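Local coordinates for protein lectin (Trichosanthes anguina, PDB 4HR6) that is part of a nontoxic three-chain carbohydrate-binding seed lectin homologous to type II ribosome-inactivating proteins, at residues 118-122 / 193-197; 152-156 / 168-173. All blocks are in the same frame, centred on the assembly; numbering follows the deposited sequence.

Overall arrangement
The two contacts have centres about 15 Å apart and meet through helix 141-159 and the loop after helix 189-192. Along the chain, contact 2 is nested inside the loop that contact 1 closes: 118-122 comes first, then 152-156 and 168-173, and finally 193-197. Contact 1 ties the junction of helices 103-119 and 121-132 to the late loop. Contact 2 lays helix 141-159 against strand 166-174 of the small two-stranded antiparallel sheet. They touch directly where Val-195 CG2 packs at 3.8 Å from Ile-153 CG2. Together they join the helical core of the ribosome-inactivating-protein fold to its C-terminal part. Contact 1 meets both partner chains, and contact 2 also touches a neighbouring chain at Glu-152.

Contact 1: 118-122 / 193-197; sequences SKFRF and ANVAL
Between helices 103-119 and 121-132 the chain is extended at Phe-120 (phi/psi -133/124), which forms a single antiparallel bridge with Val-195 as a non-hydrogen-bonded pair, CA-CA 4.8 Å. The flanking bonds are Ala-196 N to Lys-119 O, 2.7 Å and almost straight, and Arg-121 N to Asn-194 O, 2.9 Å. Asn-194 (chi1 t, chi2 8°) has the most surface covered: its OD1 accepts from Phe-122 N at 2.9 Å, so backbone and side chain together serve the first amides of helix 121-132, which lack an earlier turn; its ND2 bonds Ile-190 O. Phe-120 is the N-cap of helix 121-132, at the break between consecutive helices of the ribosome-inactivating-protein fold, bridged here by the loop after helix 189-192. Lys-119, whose CB points away from 193-197, runs extended (chi2 to chi4 all t) to a salt bridge with Glu-116 and a cation-pi contact with Trp-150. Glu-116 and Lys-119 probably lie where active relatives such as ricin A chain carry their catalytic glutamate and arginine. Arg-121 (chi1 m, chi2 t) turns its guanidinium back: NH1 bonds weakly both to Ala-193 O (3.4 Å) and to a water (2.8 Å) that donates to Val-195 O (2.7 Å), while NH2 bonds Ala-221 O of a neighbouring chain. Phe-120 (chi1 m) brings CE1 to 4.0 Å from Val-195 CG2; Phe-122 (chi1 t) stacks on Tyr-264 of the neighbouring chain.

Contact 2: 152-156 / 168-173; sequences EISLQ and GSVVEL
Gln-156, Val-171 and Ile-153 carry most of this packing of a helix on one face of an antiparallel hairpin, in the C-terminal part of the ribosome-inactivating-protein fold. Helical segment 152-156 and strand 170-173 run at 142° to each other, nearer antiparallel than perpendicular, with a closest axis approach of 9.5 Å; Ile-153 lies by Val-171 (CA-CA 7.1 Å) and Gln-156 by Gly-168 (6.4 Å). With its CB pointing toward the strand segment, Gln-156 (chi1 and chi2 both m) places its amide beside the corner at 168-169. There OE1 accepts from Gly-168 N at 2.8 Å and more weakly from Ser-169 N at 3.4 Å, while NE2 donates to Glu-152 OE2 at 2.8 Å, one turn earlier. An amide suits the position because it can accept from backbone and donate to a carboxylate at once. Glu-152, chi1 t and chi2 p, gives OE1 to Asn-1 of a neighbouring chain. Val-171, chi1 t, points to the helix: its CG1 lies 4.1 Å from Ile-153 CG1. Ile-153 (chi1 m, chi2 t) extends CD1 to 4.5 Å from Leu-173 CD2, so branched aliphatic groups pack in the buried part, next along the strand from the polar corner. Strand 166-174 pairs antiparallel with 180-185 (Val-171 with Val-183, Leu-173 with Ile-181); exposed Val-170 points away, while Val-171 on Asn-149 and Leu-173 on Ser-145 and Leu-146 rest this hairpin on helix 141-159.

Contact 1: 118-122 / 193-197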
ATOM      1  N   SER B 118      -3.310  -2.005 -12.669  1.00 28.51           N
ATOM      2  CA  SER B 118      -4.102  -2.996 -11.947  1.00 28.34           C
ATOM      3  C   SER B 118      -3.371  -3.497 -10.702  1.00 28.27           C
ATOM      4  O   SER B 118      -3.995  -3.904  -9.735  1.00 27.75           O
ATOM      5  CB  SER B 118      -4.453  -4.181 -12.847  1.00 29.78           C
ATOM      6  OG  SER B 118      -5.287  -3.768 -13.931  1.00 32.15           O
ATOM      7  N   LYS B 119      -2.042  -3.494 -10.742  1.00 28.90           N
ATOM      8  CA  LYS B 119      -1.244  -4.030  -9.647  1.00 28.26           C
ATOM      9  C   LYS B 119      -1.154  -3.051  -8.474  1.00 29.92           C
ATOM     10  O   LYS B 119      -1.045  -3.479  -7.314  1.00 30.62           O
ATOM     11  CB  LYS B 119       0.166  -4.332 -10.136  1.00 27.61           C
ATOM     12  CG  LYS B 119       0.284  -5.443 -11.165  1.00 27.47           C
ATOM     13  CD  LYS B 119       1.712  -5.503 -11.694  1.00 26.45           C
ATOM     14  CE  LYS B 119       1.921  -6.638 -12.665  1.00 26.04           C
ATOM     15  NZ  LYS B 119       3.281  -6.565 -13.254  1.00 27.95           N
ATOM     16  N   PHE B 120      -1.148  -1.749  -8.788  1.00 28.31           N
ATOM     17  CA  PHE B 120      -0.856  -0.698  -7.819  1.00 29.07           C
ATOM     18  C   PHE B 120      -1.879   0.453  -7.879  1.00 30.58           C
ATOM     19  O   PHE B 120      -2.052   1.064  -8.925  1.00 29.66           O
ATOM     20  CB  PHE B 120       0.521  -0.101  -8.073  1.00 29.81           C
ATOM     21  CG  PHE B 120       1.655  -1.067  -7.892  1.00 29.80           C
ATOM     22  CD1 PHE B 120       2.138  -1.362  -6.628  1.00 30.23           C
ATOM     23  CD2 PHE B 120       2.240  -1.687  -8.996  1.00 32.08           C
ATOM     24  CE1 PHE B 120       3.188  -2.248  -6.458  1.00 31.03           C
ATOM     25  CE2 PHE B 120       3.286  -2.577  -8.835  1.00 32.00           C
ATOM     26  CZ  PHE B 120       3.765  -2.855  -7.562  1.00 31.83           C
ATOM     27  N   ARG B 121      -2.508   0.752  -6.742  1.00 30.18           N
ATOM     28  CA  ARG B 121      -3.401   1.904  -6.586  1.00 31.54           C
ATOM     29  C   ARG B 121      -2.717   3.225  -6.933  1.00 29.57           C
ATOM     30  O   ARG B 121      -3.303   4.065  -7.597  1.00 29.36           O
ATOM     31  CB  ARG B 121      -3.977   1.948  -5.167  1.00 36.10           C
ATOM     32  CG  ARG B 121      -4.957   0.812  -4.859  1.00 40.84           C
ATOM     33  CD  ARG B 121      -5.990   1.235  -3.797  1.00 47.68           C
ATOM     34  NE  ARG B 121      -7.019   0.217  -3.611  1.00 51.94           N
ATOM     35  CZ  ARG B 121      -6.925  -0.844  -2.799  1.00 58.50           C
ATOM     36  NH1 ARG B 121      -5.843  -1.051  -2.046  1.00 60.98           N
ATOM     37  NH2 ARG B 121      -7.934  -1.711  -2.727  1.00 58.06           N
ATOM     38  N   PHE B 122      -1.451   3.379  -6.571  1.00 29.72           N
ATOM     39  CA  PHE B 122      -0.711   4.600  -6.888  1.00 31.04           C
ATOM     40  C   PHE B 122      -0.621   4.861  -8.395  1.00 32.42           C
ATOM     41  O   PHE B 122      -0.710   6.017  -8.852  1.00 29.62           O
ATOM     42  CB  PHE B 122       0.689   4.541  -6.281  1.00 32.97           C
ATOM     43  CG  PHE B 122       1.491   5.771  -6.511  1.00 34.20           C
ATOM     44  CD1 PHE B 122       1.237   6.917  -5.778  1.00 37.56           C
ATOM     45  CD2 PHE B 122       2.483   5.802  -7.468  1.00 36.48           C
ATOM     46  CE1 PHE B 122       1.972   8.075  -5.993  1.00 35.96           C
ATOM     47  CE2 PHE B 122       3.218   6.954  -7.694  1.00 37.37           C
ATOM     48  CZ  PHE B 122       2.968   8.093  -6.945  1.00 37.44           C
ATOM     49  N   ALA B 193      -1.757  -0.466   1.428  1.00 32.30           N
ATOM     50  CA  ALA B 193      -2.877   0.213   0.766  1.00 34.29           C
ATOM     51  C   ALA B 193      -2.622   0.475  -0.708  1.00 34.19           C
ATOM     52  O   ALA B 193      -3.396   1.180  -1.341  1.00 34.18           O
ATOM     53  CB  ALA B 193      -3.188   1.537   1.470  1.00 33.81           C
ATOM     54  N   ASN B 194      -1.552  -0.095  -1.258  1.00 32.23           N
ATOM     55  CA  ASN B 194      -1.132   0.215  -2.613  1.00 30.27           C
ATOM     56  C   ASN B 194      -1.190  -1.027  -3.525  1.00 31.53           C
ATOM     57  O   ASN B 194      -1.825  -1.009  -4.581  1.00 30.93           O
ATOM     58  CB  ASN B 194       0.258   0.816  -2.524  1.00 30.72           C
ATOM     59  CG  ASN B 194       0.726   1.435  -3.813  1.00 30.28           C
ATOM     60  OD1 ASN B 194      -0.021   1.568  -4.780  1.00 29.99           O
ATOM     61  ND2 ASN B 194       1.987   1.820  -3.829  1.00 30.06           N
ATOM     62  N   VAL B 195      -0.548  -2.113  -3.086  1.00 31.40           N
ATOM     63  CA  VAL B 195      -0.526  -3.349  -3.824  1.00 29.92           C
ATOM     64  C   VAL B 195      -1.918  -3.939  -3.874  1.00 29.26           C
ATOM     65  O   VAL B 195      -2.482  -4.272  -2.844  1.00 29.03           O
ATOM     66  CB  VAL B 195       0.430  -4.391  -3.179  1.00 30.47           C
ATOM     67  CG1 VAL B 195       0.445  -5.661  -4.008  1.00 31.39           C
ATOM     68  CG2 VAL B 195       1.830  -3.841  -3.071  1.00 30.11           C
ATOM     69  N   ALA B 196      -2.469  -4.097  -5.068  1.00 30.75           N
ATOM     70  CA  ALA B 196      -3.842  -4.590  -5.196  1.00 32.31           C
ATOM     71  C   ALA B 196      -3.885  -6.017  -5.649  1.00 32.42           C
ATOM     72  O   ALA B 196      -4.894  -6.672  -5.452  1.00 34.22           O
ATOM     73  CB  ALA B 196      -4.662  -3.707  -6.145  1.00 33.16           C
ATOM     74  N   LEU B 197      -2.801  -6.499  -6.268  1.00 33.08           N
ATOM     75  CA  LEU B 197      -2.696  -7.884  -6.709  1.00 30.81           C
ATOM     76  C   LEU B 197      -1.290  -8.367  -6.422  1.00 31.21           C
ATOM     77  O   LEU B 197      -0.342  -7.619  -6.610  1.00 30.74           O
ATOM     78  CB  LEU B 197      -2.939  -7.993  -8.209  1.00 31.79           C
ATOM     79  CG  LEU B 197      -4.355  -7.787  -8.732  1.00 32.93           C
ATOM     80  CD1 LEU B 197      -4.341  -7.823 -10.253  1.00 32.27           C
ATOM     81  CD2 LEU B 197      -5.341  -8.798  -8.186  1.00 31.76           C
TER
HETATM   82  O   HOH W   1      -3.934  -2.803  -1.112  1.00 38.11           O

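Contact 2: 152-156 / 168-173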
ATOM      1  N   GLU B 152       9.174  -9.014  -6.163  1.00 29.38           N
ATOM      2  CA  GLU B 152       9.869  -9.038  -4.889  1.00 31.43           C
ATOM      3  C   GLU B 152       8.962  -8.610  -3.722  1.00 32.59           C
ATOM      4  O   GLU B 152       9.020  -9.213  -2.653  1.00 32.90           O
ATOM      5  CB  GLU B 152      11.069  -8.109  -4.989  1.00 32.83           C
ATOM      6  CG  GLU B 152      11.997  -8.097  -3.797  1.00 37.17           C
ATOM      7  CD  GLU B 152      12.660  -9.438  -3.516  1.00 38.92           C
ATOM      8  OE1 GLU B 152      12.779 -10.272  -4.429  1.00 40.60           O
ATOM      9  OE2 GLU B 152      13.070  -9.649  -2.358  1.00 44.97           O
ATOM     10  N   ILE B 153       8.139  -7.576  -3.931  1.00 29.30           N
ATOM     11  CA  ILE B 153       7.145  -7.155  -2.930  1.00 28.51           C
ATOM     12  C   ILE B 153       6.154  -8.255  -2.678  1.00 26.91           C
ATOM     13  O   ILE B 153       5.837  -8.553  -1.535  1.00 28.63           O
ATOM     14  CB  ILE B 153       6.353  -5.902  -3.378  1.00 29.32           C
ATOM     15  CG1 ILE B 153       7.235  -4.668  -3.304  1.00 30.54           C
ATOM     16  CG2 ILE B 153       5.093  -5.676  -2.543  1.00 29.92           C
ATOM     17  CD1 ILE B 153       6.661  -3.482  -4.049  1.00 31.90           C
ATOM     18  N   SER B 154       5.636  -8.857  -3.732  1.00 26.95           N
ATOM     19  CA  SER B 154       4.755  -9.999  -3.525  1.00 27.19           C
ATOM     20  C   SER B 154       5.420 -11.118  -2.695  1.00 26.79           C
ATOM     21  O   SER B 154       4.798 -11.701  -1.834  1.00 24.78           O
ATOM     22  CB  SER B 154       4.308 -10.593  -4.860  1.00 28.26           C
ATOM     23  OG  SER B 154       3.656  -9.673  -5.688  1.00 25.76           O
ATOM     24  N   LEU B 155       6.673 -11.452  -3.000  1.00 28.69           N
ATOM     25  CA  LEU B 155       7.400 -12.473  -2.236  1.00 27.99           C
ATOM     26  C   LEU B 155       7.513 -12.078  -0.766  1.00 28.61           C
ATOM     27  O   LEU B 155       7.292 -12.898   0.110  1.00 28.34           O
ATOM     28  CB  LEU B 155       8.823 -12.682  -2.789  1.00 28.51           C
ATOM     29  CG  LEU B 155       9.735 -13.634  -1.996  1.00 30.90           C
ATOM     30  CD1 LEU B 155       9.198 -15.044  -1.965  1.00 33.61           C
ATOM     31  CD2 LEU B 155      11.116 -13.675  -2.605  1.00 34.13           C
ATOM     32  N   GLN B 156       7.884 -10.830  -0.501  1.00 28.62           N
ATOM     33  CA  GLN B 156       8.079 -10.398   0.868  1.00 32.50           C
ATOM     34  C   GLN B 156       6.783 -10.346   1.670  1.00 34.10           C
ATOM     35  O   GLN B 156       6.784 -10.618   2.870  1.00 34.24           O
ATOM     36  CB  GLN B 156       8.799  -9.050   0.918  1.00 33.94           C
ATOM     37  CG  GLN B 156      10.190  -9.065   0.301  1.00 36.61           C
ATOM     38  CD  GLN B 156      11.088 -10.150   0.869  1.00 38.55           C
ATOM     39  OE1 GLN B 156      10.951 -10.553   2.023  1.00 38.76           O
ATOM     40  NE2 GLN B 156      12.003 -10.642   0.045  1.00 41.07           N
ATOM     41  N   GLY B 168      11.781 -10.363   4.705  1.00 42.36           N
ATOM     42  CA  GLY B 168      13.055 -11.066   4.779  1.00 44.14           C
ATOM     43  C   GLY B 168      14.149 -10.219   4.182  1.00 45.01           C
ATOM     44  O   GLY B 168      15.319 -10.428   4.452  1.00 46.41           O
ATOM     45  N   SER B 169      13.755  -9.248   3.369  1.00 44.30           N
ATOM     46  CA  SER B 169      14.691  -8.384   2.695  1.00 45.64           C
ATOM     47  C   SER B 169      14.074  -6.990   2.500  1.00 45.34           C
ATOM     48  O   SER B 169      12.857  -6.846   2.395  1.00 47.93           O
ATOM     49  CB  SER B 169      15.097  -9.035   1.363  1.00 49.04           C
ATOM     50  OG  SER B 169      15.229  -8.079   0.328  1.00 57.55           O
ATOM     51  N   VAL B 170      14.921  -5.972   2.456  1.00 42.35           N
ATOM     52  CA  VAL B 170      14.478  -4.597   2.241  1.00 44.50           C
ATOM     53  C   VAL B 170      14.092  -4.370   0.780  1.00 42.82           C
ATOM     54  O   VAL B 170      14.771  -4.844  -0.116  1.00 42.11           O
ATOM     55  CB  VAL B 170      15.586  -3.604   2.647  1.00 46.47           C
ATOM     56  CG1 VAL B 170      15.240  -2.183   2.230  1.00 49.73           C
ATOM     57  CG2 VAL B 170      15.815  -3.669   4.148  1.00 47.71           C
ATOM     58  N   VAL B 171      12.979  -3.673   0.553  1.00 40.50           N
ATOM     59  CA  VAL B 171      12.621  -3.175  -0.778  1.00 37.91           C
ATOM     60  C   VAL B 171      12.852  -1.663  -0.833  1.00 37.89           C
ATOM     61  O   VAL B 171      12.456  -0.953   0.074  1.00 39.80           O
ATOM     62  CB  VAL B 171      11.145  -3.444  -1.088  1.00 38.25           C
ATOM     63  CG1 VAL B 171      10.784  -2.893  -2.463  1.00 40.21           C
ATOM     64  CG2 VAL B 171      10.838  -4.937  -1.000  1.00 39.77           C
ATOM     65  N   GLU B 172      13.458  -1.188  -1.916  1.00 38.18           N
ATOM     66  CA  GLU B 172      13.788   0.209  -2.107  1.00 41.31           C
ATOM     67  C   GLU B 172      12.767   0.881  -3.005  1.00 38.82           C
ATOM     68  O   GLU B 172      12.733   0.636  -4.203  1.00 38.75           O
ATOM     69  CB  GLU B 172      15.176   0.337  -2.741  1.00 45.16           C
ATOM     70  CG  GLU B 172      16.220  -0.523  -2.056  1.00 50.75           C
ATOM     71  CD  GLU B 172      17.638  -0.111  -2.386  1.00 53.62           C
ATOM     72  OE1 GLU B 172      17.995  -0.058  -3.578  1.00 61.93           O
ATOM     73  OE2 GLU B 172      18.393   0.161  -1.445  1.00 56.47           O
ATOM     74  N   LEU B 173      11.920   1.718  -2.419  1.00 39.29           N
ATOM     75  CA  LEU B 173      10.946   2.484  -3.189  1.00 39.17           C
ATOM     76  C   LEU B 173      11.248   3.971  -3.123  1.00 38.79           C
ATOM     77  O   LEU B 173      11.947   4.434  -2.228  1.00 40.65           O
ATOM     78  CB  LEU B 173       9.544   2.221  -2.677  1.00 39.94           C
ATOM     79  CG  LEU B 173       9.018   0.792  -2.800  1.00 41.92           C
ATOM     80  CD1 LEU B 173       7.591   0.751  -2.279  1.00 42.81           C
ATOM     81  CD2 LEU B 173       9.079   0.297  -4.238  1.00 42.62           C
TER